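Local coordinates for universal stress protein (PDB 3LOQ) that binds AMP and belongs to the universal stress protein A family, its cellular role not being established, at residues V218-I223 with I228-H233. Sequence-based numbering, arbitrary orientation.
Sequences VMEEVI and IEVHVH
Glu220 and Ile223 on helix 213-225 pack against Val230 and Val232 of strand 230-235, the second half of a beta-alpha-beta crossover that starts from strand 200-206, in the Rossmann-like fold of the universal stress proteins. An edge strand of a parallel sheet has alternate N-H groups turned away from its neighbour, and Glu220 provides a case of how one can be met. The short helix and strand segments run almost exactly antiparallel (173°), their axes 8.0 Å apart at closest approach. On the polar side of the seam, with CG anti to the backbone N and the chain extended beyond it, Glu220 OE2 accepts a hydrogen bond from Val232 N at 2.7 Å. The donor stands above the carboxylate, 38° out of its plane, while OE2 also rests 3.3 Å from His231 CA. The aliphatic stem of Glu220 packs too, its CB lying 3.7 Å from Val232 CG2. On the apolar side the CG2 methyl of Ile223 is shared by two residues, 3.7 Å from Val230 CB and 3.9 Å from Ile228 CB; the side chains of Ile223 and Val230 cross at about a right angle. Val230 CG1, set between its own backbone N and carbonyl carbon (chi1 59°), reaches the helix 3.3 Å from Glu220 O. Ile203 of strand 200-206 touches Ile223, Val230 and Val232, carrying the apolar packing on to the neighbouring strand. Near the turn, Ile228 N adds a weak hydrogen bond to Ile223 O (3.4 Å). Glu229, His231 and His233 bond strand 200-206 through their backbones, so the Val232 N-H between them points to the outer edge of the sheet; Glu220 reaches round to satisfy it there, and its carboxylate would be expected to favour the ionised form.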
loop_
_atom_site.group_PDB
_atom_site.type_symbol
_atom_site.label_atom_id
_atom_site.label_comp_id
_atom_site.label_asym_id
_atom_site.label_seq_id
_atom_site.Cartn_x
_atom_site.Cartn_y
_atom_site.Cartn_z
ATOM N N VAL A 218 21.656 1.064 -17.992
ATOM C CA VAL A 218 22.675 0.215 -17.374
ATOM C C VAL A 218 22.042 -0.700 -16.334
ATOM O O VAL A 218 22.276 -1.909 -16.316
ATOM C CB VAL A 218 23.783 1.036 -16.697
ATOM C CG1 VAL A 218 24.561 0.162 -15.756
ATOM C CG2 VAL A 218 24.709 1.622 -17.741
HETATM N N MSE A 219 21.210 -0.122 -15.477
HETATM C CA MSE A 219 20.499 -0.926 -14.493
HETATM C C MSE A 219 19.610 -2.028 -15.057
HETATM O O MSE A 219 19.560 -3.124 -14.495
HETATM C CB MSE A 219 19.722 -0.042 -13.539
HETATM C CG MSE A 219 20.618 0.322 -12.341
HETATM SE SE MSE A 219 19.815 1.730 -11.385
HETATM C CE MSE A 219 18.537 0.661 -10.367
ATOM N N GLU A 220 18.909 -1.745 -16.151
ATOM C CA GLU A 220 18.163 -2.789 -16.841
ATOM C C GLU A 220 19.097 -3.972 -17.069
ATOM O O GLU A 220 18.792 -5.090 -16.677
ATOM C CB GLU A 220 17.616 -2.284 -18.173
ATOM C CG GLU A 220 16.863 -3.333 -18.987
ATOM C CD GLU A 220 16.112 -2.715 -20.161
ATOM O OE1 GLU A 220 16.768 -2.230 -21.112
ATOM O OE2 GLU A 220 14.863 -2.695 -20.128
ATOM N N GLU A 221 20.249 -3.704 -17.675
ATOM C CA GLU A 221 21.226 -4.750 -17.973
ATOM C C GLU A 221 21.735 -5.476 -16.723
ATOM O O GLU A 221 21.850 -6.697 -16.730
ATOM C CB GLU A 221 22.411 -4.173 -18.742
ATOM C CG GLU A 221 22.069 -3.657 -20.122
ATOM C CD GLU A 221 23.292 -3.157 -20.872
ATOM O OE1 GLU A 221 24.176 -2.537 -20.226
ATOM O OE2 GLU A 221 23.367 -3.389 -22.105
ATOM N N VAL A 222 22.044 -4.734 -15.658
ATOM C CA VAL A 222 22.579 -5.373 -14.461
ATOM C C VAL A 222 21.530 -6.285 -13.832
ATOM O O VAL A 222 21.827 -7.425 -13.457
ATOM C CB VAL A 222 23.101 -4.354 -13.425
ATOM C CG1 VAL A 222 23.669 -5.078 -12.189
ATOM C CG2 VAL A 222 24.177 -3.493 -14.046
ATOM N N ILE A 223 20.303 -5.781 -13.732
ATOM C CA ILE A 223 19.209 -6.535 -13.126
ATOM C C ILE A 223 18.880 -7.797 -13.945
ATOM O O ILE A 223 18.589 -8.851 -13.386
ATOM C CB ILE A 223 17.956 -5.645 -12.918
ATOM C CG1 ILE A 223 18.198 -4.683 -11.764
ATOM C CG2 ILE A 223 16.707 -6.499 -12.670
ATOM C CD1 ILE A 223 17.189 -3.524 -11.685
ATOM N N ILE A 228 16.690 -11.669 -13.299
ATOM C CA ILE A 228 15.323 -11.157 -13.280
ATOM C C ILE A 228 14.939 -10.609 -14.646
ATOM O O ILE A 228 15.753 -9.965 -15.314
ATOM C CB ILE A 228 15.167 -10.033 -12.245
ATOM C CG1 ILE A 228 15.302 -10.596 -10.834
ATOM C CG2 ILE A 228 13.823 -9.351 -12.399
ATOM C CD1 ILE A 228 15.636 -9.548 -9.796
ATOM N N GLU A 229 13.701 -10.860 -15.067
ATOM C CA GLU A 229 13.224 -10.270 -16.307
ATOM C C GLU A 229 12.753 -8.831 -16.060
ATOM O O GLU A 229 11.764 -8.589 -15.356
ATOM C CB GLU A 229 12.124 -11.110 -16.957
ATOM C CG GLU A 229 11.653 -10.532 -18.277
ATOM C CD GLU A 229 10.394 -11.213 -18.809
ATOM O OE1 GLU A 229 9.930 -12.210 -18.198
ATOM O OE2 GLU A 229 9.869 -10.743 -19.844
ATOM N N VAL A 230 13.481 -7.880 -16.635
ATOM C CA VAL A 230 13.268 -6.482 -16.319
ATOM C C VAL A 230 13.142 -5.658 -17.595
ATOM O O VAL A 230 13.820 -5.914 -18.577
ATOM C CB VAL A 230 14.430 -5.957 -15.472
ATOM C CG1 VAL A 230 15.738 -6.129 -16.226
ATOM C CG2 VAL A 230 14.215 -4.503 -15.112
ATOM N N HIS A 231 12.251 -4.678 -17.586
ATOM C CA HIS A 231 12.129 -3.763 -18.715
ATOM C C HIS A 231 12.068 -2.348 -18.185
ATOM O O HIS A 231 11.263 -2.034 -17.304
ATOM C CB HIS A 231 10.875 -4.053 -19.527
ATOM C CG HIS A 231 10.810 -5.451 -20.045
ATOM N ND1 HIS A 231 11.497 -5.860 -21.172
ATOM C CD2 HIS A 231 10.148 -6.541 -19.587
ATOM C CE1 HIS A 231 11.257 -7.139 -21.386
ATOM N NE2 HIS A 231 10.441 -7.577 -20.442
ATOM N N VAL A 232 12.913 -1.495 -18.739
ATOM C CA VAL A 232 13.009 -0.129 -18.278
ATOM C C VAL A 232 12.308 0.826 -19.241
ATOM O O VAL A 232 12.443 0.701 -20.454
ATOM C CB VAL A 232 14.480 0.242 -18.051
ATOM C CG1 VAL A 232 14.689 1.724 -18.218
ATOM C CG2 VAL A 232 14.911 -0.239 -16.664
ATOM N N HIS A 233 11.537 1.764 -18.695
ATOM C CA HIS A 233 10.743 2.676 -19.506
ATOM C C HIS A 233 11.048 4.116 -19.151
ATOM O O HIS A 233 10.880 4.525 -18.007
ATOM C CB HIS A 233 9.261 2.402 -19.298
ATOM C CG HIS A 233 8.867 0.987 -19.584
ATOM N ND1 HIS A 233 8.688 0.508 -20.863
ATOM C CD2 HIS A 233 8.624 -0.055 -18.755
ATOM C CE1 HIS A 233 8.345 -0.766 -20.811
ATOM N NE2 HIS A 233 8.302 -1.134 -19.543
#